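Side-chain contact in monomethylamine methyltransferase mtmB1 (Methanosarcina barkeri, PDB 1NTH), which catalyses transfer of the methyl group from monomethylamine to the corrinoid cofactor of its partner protein MtmC, a step in methanogenesis from methylamine: residues D138-M141 against P142-S146. Sequence-based numbering, arbitrary orientation. Where two conformers were deposited one is given.
Sequences DVFM and PVHMS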
ATOM      1  N   ASP A 138     -29.063   2.178  14.679  1.00 22.14           N
ATOM      2  CA  ASP A 138     -29.501   3.196  13.726  1.00 24.02           C
ATOM      3  C   ASP A 138     -28.912   4.595  13.896  1.00 23.54           C
ATOM      4  O   ASP A 138     -29.100   5.450  13.034  1.00 24.19           O
ATOM      5  CB  ASP A 138     -31.032   3.283  13.673  1.00 26.21           C
ATOM      6  CG  ASP A 138     -31.663   3.566  15.021  1.00 30.29           C
ATOM      7  OD1 ASP A 138     -30.976   4.094  15.921  1.00 30.54           O
ATOM      8  OD2 ASP A 138     -32.868   3.270  15.172  1.00 33.86           O
ATOM      9  N   VAL A 139     -28.210   4.839  14.998  1.00 21.47           N
ATOM     10  CA  VAL A 139     -27.588   6.146  15.199  1.00 20.03           C
ATOM     11  C   VAL A 139     -26.116   5.987  15.554  1.00 18.65           C
ATOM     12  O   VAL A 139     -25.488   6.916  16.063  1.00 18.61           O
ATOM     13  CB  VAL A 139     -28.276   6.957  16.326  1.00 20.27           C
ATOM     14  CG1 VAL A 139     -29.688   7.340  15.904  1.00 22.21           C
ATOM     15  CG2 VAL A 139     -28.293   6.155  17.617  1.00 21.57           C
ATOM     16  N   PHE A 140     -25.556   4.815  15.266  1.00 18.68           N
ATOM     17  CA  PHE A 140     -24.157   4.575  15.595  1.00 17.52           C
ATOM     18  C   PHE A 140     -23.230   5.598  14.942  1.00 17.78           C
ATOM     19  O   PHE A 140     -22.365   6.167  15.607  1.00 17.49           O
ATOM     20  CB  PHE A 140     -23.738   3.156  15.198  1.00 16.69           C
ATOM     21  CG  PHE A 140     -22.587   2.628  16.001  1.00 17.58           C
ATOM     22  CD1 PHE A 140     -22.743   2.345  17.356  1.00 16.16           C
ATOM     23  CD2 PHE A 140     -21.338   2.440  15.417  1.00 16.70           C
ATOM     24  CE1 PHE A 140     -21.672   1.886  18.118  1.00 16.90           C
ATOM     25  CE2 PHE A 140     -20.260   1.982  16.169  1.00 16.33           C
ATOM     26  CZ  PHE A 140     -20.425   1.704  17.522  1.00 15.96           C
ATOM     27  N   MET A 141     -23.406   5.848  13.650  1.00 18.53           N
ATOM     28  CA  MET A 141     -22.546   6.822  12.988  1.00 18.52           C
ATOM     29  C   MET A 141     -22.805   8.256  13.456  1.00 18.96           C
ATOM     30  O   MET A 141     -21.869   8.972  13.800  1.00 17.77           O
ATOM     31  CB  MET A 141     -22.669   6.703  11.464  1.00 20.21           C
ATOM     32  CG  MET A 141     -21.922   5.490  10.916  1.00 21.92           C
ATOM     33  SD  MET A 141     -21.796   5.450   9.116  1.00 24.54           S
ATOM     34  CE  MET A 141     -20.814   6.896   8.828  1.00 26.84           C
ATOM     35  N   PRO A 142     -24.079   8.690  13.495  1.00 17.87           N
ATOM     36  CA  PRO A 142     -24.369  10.057  13.943  1.00 18.93           C
ATOM     37  C   PRO A 142     -23.797  10.357  15.330  1.00 16.89           C
ATOM     38  O   PRO A 142     -23.211  11.413  15.553  1.00 18.74           O
ATOM     39  CB  PRO A 142     -25.895  10.104  13.935  1.00 19.79           C
ATOM     40  CG  PRO A 142     -26.239   9.205  12.799  1.00 22.37           C
ATOM     41  CD  PRO A 142     -25.299   8.037  12.991  1.00 20.04           C
ATOM     42  N   VAL A 143     -23.976   9.432  16.268  1.00 16.41           N
ATOM     43  CA  VAL A 143     -23.462   9.639  17.614  1.00 16.08           C
ATOM     44  C   VAL A 143     -21.954   9.860  17.607  1.00 15.52           C
ATOM     45  O   VAL A 143     -21.451  10.777  18.254  1.00 15.60           O
ATOM     46  CB  VAL A 143     -23.794   8.445  18.534  1.00 16.56           C
ATOM     47  CG1 VAL A 143     -23.007   8.547  19.831  1.00 17.10           C
ATOM     48  CG2 VAL A 143     -25.291   8.431  18.836  1.00 18.25           C
ATOM     49  N   HIS A 144     -21.221   9.027  16.880  1.00 15.73           N
ATOM     50  CA  HIS A 144     -19.779   9.207  16.854  1.00 15.91           C
ATOM     51  C   HIS A 144     -19.397  10.466  16.092  1.00 16.07           C
ATOM     52  O   HIS A 144     -18.396  11.112  16.411  1.00 16.58           O
ATOM     53  CB  HIS A 144     -19.089   7.972  16.278  1.00 16.18           C
ATOM     54  CG  HIS A 144     -19.123   6.796  17.202  1.00 14.78           C
ATOM     55  ND1 HIS A 144     -20.202   5.942  17.281  1.00 16.02           N
ATOM     56  CD2 HIS A 144     -18.241   6.377  18.140  1.00 14.62           C
ATOM     57  CE1 HIS A 144     -19.983   5.048  18.231  1.00 14.02           C
ATOM     58  NE2 HIS A 144     -18.801   5.290  18.767  1.00 14.11           N
ATOM     59  N   MET A 145     -20.201  10.831  15.099  1.00 16.79           N
ATOM     60  CA  MET A 145     -19.924  12.043  14.340  1.00 17.21           C
ATOM     61  C   MET A 145     -19.994  13.254  15.263  1.00 17.43           C
ATOM     62  O   MET A 145     -19.301  14.245  15.045  1.00 16.99           O
ATOM     63  CB  MET A 145     -20.911  12.197  13.177  0.60 18.51           C
ATOM     64  CG  MET A 145     -20.337  12.986  12.007  0.60 19.36           C
ATOM     65  SD  MET A 145     -21.496  13.259  10.651  0.60 22.44           S
ATOM     66  CE  MET A 145     -21.987  11.583  10.256  0.60 24.62           C
ATOM     67  N   SER A 146     -20.833  13.181  16.294  1.00 17.16           N
ATOM     68  CA  SER A 146     -20.969  14.309  17.209  1.00 17.77           C
ATOM     69  C   SER A 146     -19.663  14.612  17.937  1.00 16.96           C
ATOM     70  O   SER A 146     -19.491  15.702  18.479  1.00 18.23           O
ATOM     71  CB  SER A 146     -22.103  14.075  18.219  1.00 17.75           C
ATOM     72  OG  SER A 146     -21.732  13.180  19.254  1.00 18.37           O
TER
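Phe-140 presents one face of its ring to the edge of the His-144 imidazole one helical turn later, an edge-to-face pair with the planes at 52°. Atom CE1 of His-144 makes the approach, sitting over the face, displaced toward CZ, 3.4 Å from that atom of Phe-140. The same imidazole reaches back to the helix backbone: with CG of His-144 beside its own backbone N (chi1 -72°), ND1 donates a nearly straight 2.7 Å hydrogen bond to O of Phe-140, which lies in the imidazole plane. That carbonyl also receives a weak bond from the backbone N of His-144. At its other nitrogen, NE2, His-144 bonds to the backbone N of Gly-159, so both ring nitrogens are engaged and the ring's rotation is fixed. Replacing Phe-140 by an alanine would probably leave CE1 of His-144 without its aromatic platform and open a gap beside Ile-187 of helix 174-193, a residue that packs against both side chains. On another side of the helix, CG2 of Val-139 meets CG2 of Val-143 at 4.0 Å, while O of Val-139 accepts the backbone N of Val-143 at 2.9 Å. Pro-142, with no N-H to offer, fits in this first turn, where Val-139 is the N-cap. The i to i+4 spacing of these pairs is that of an alpha-helix, here in the opening turns of helix 140-148, which follows strand 134-135 in this TIM-barrel protein.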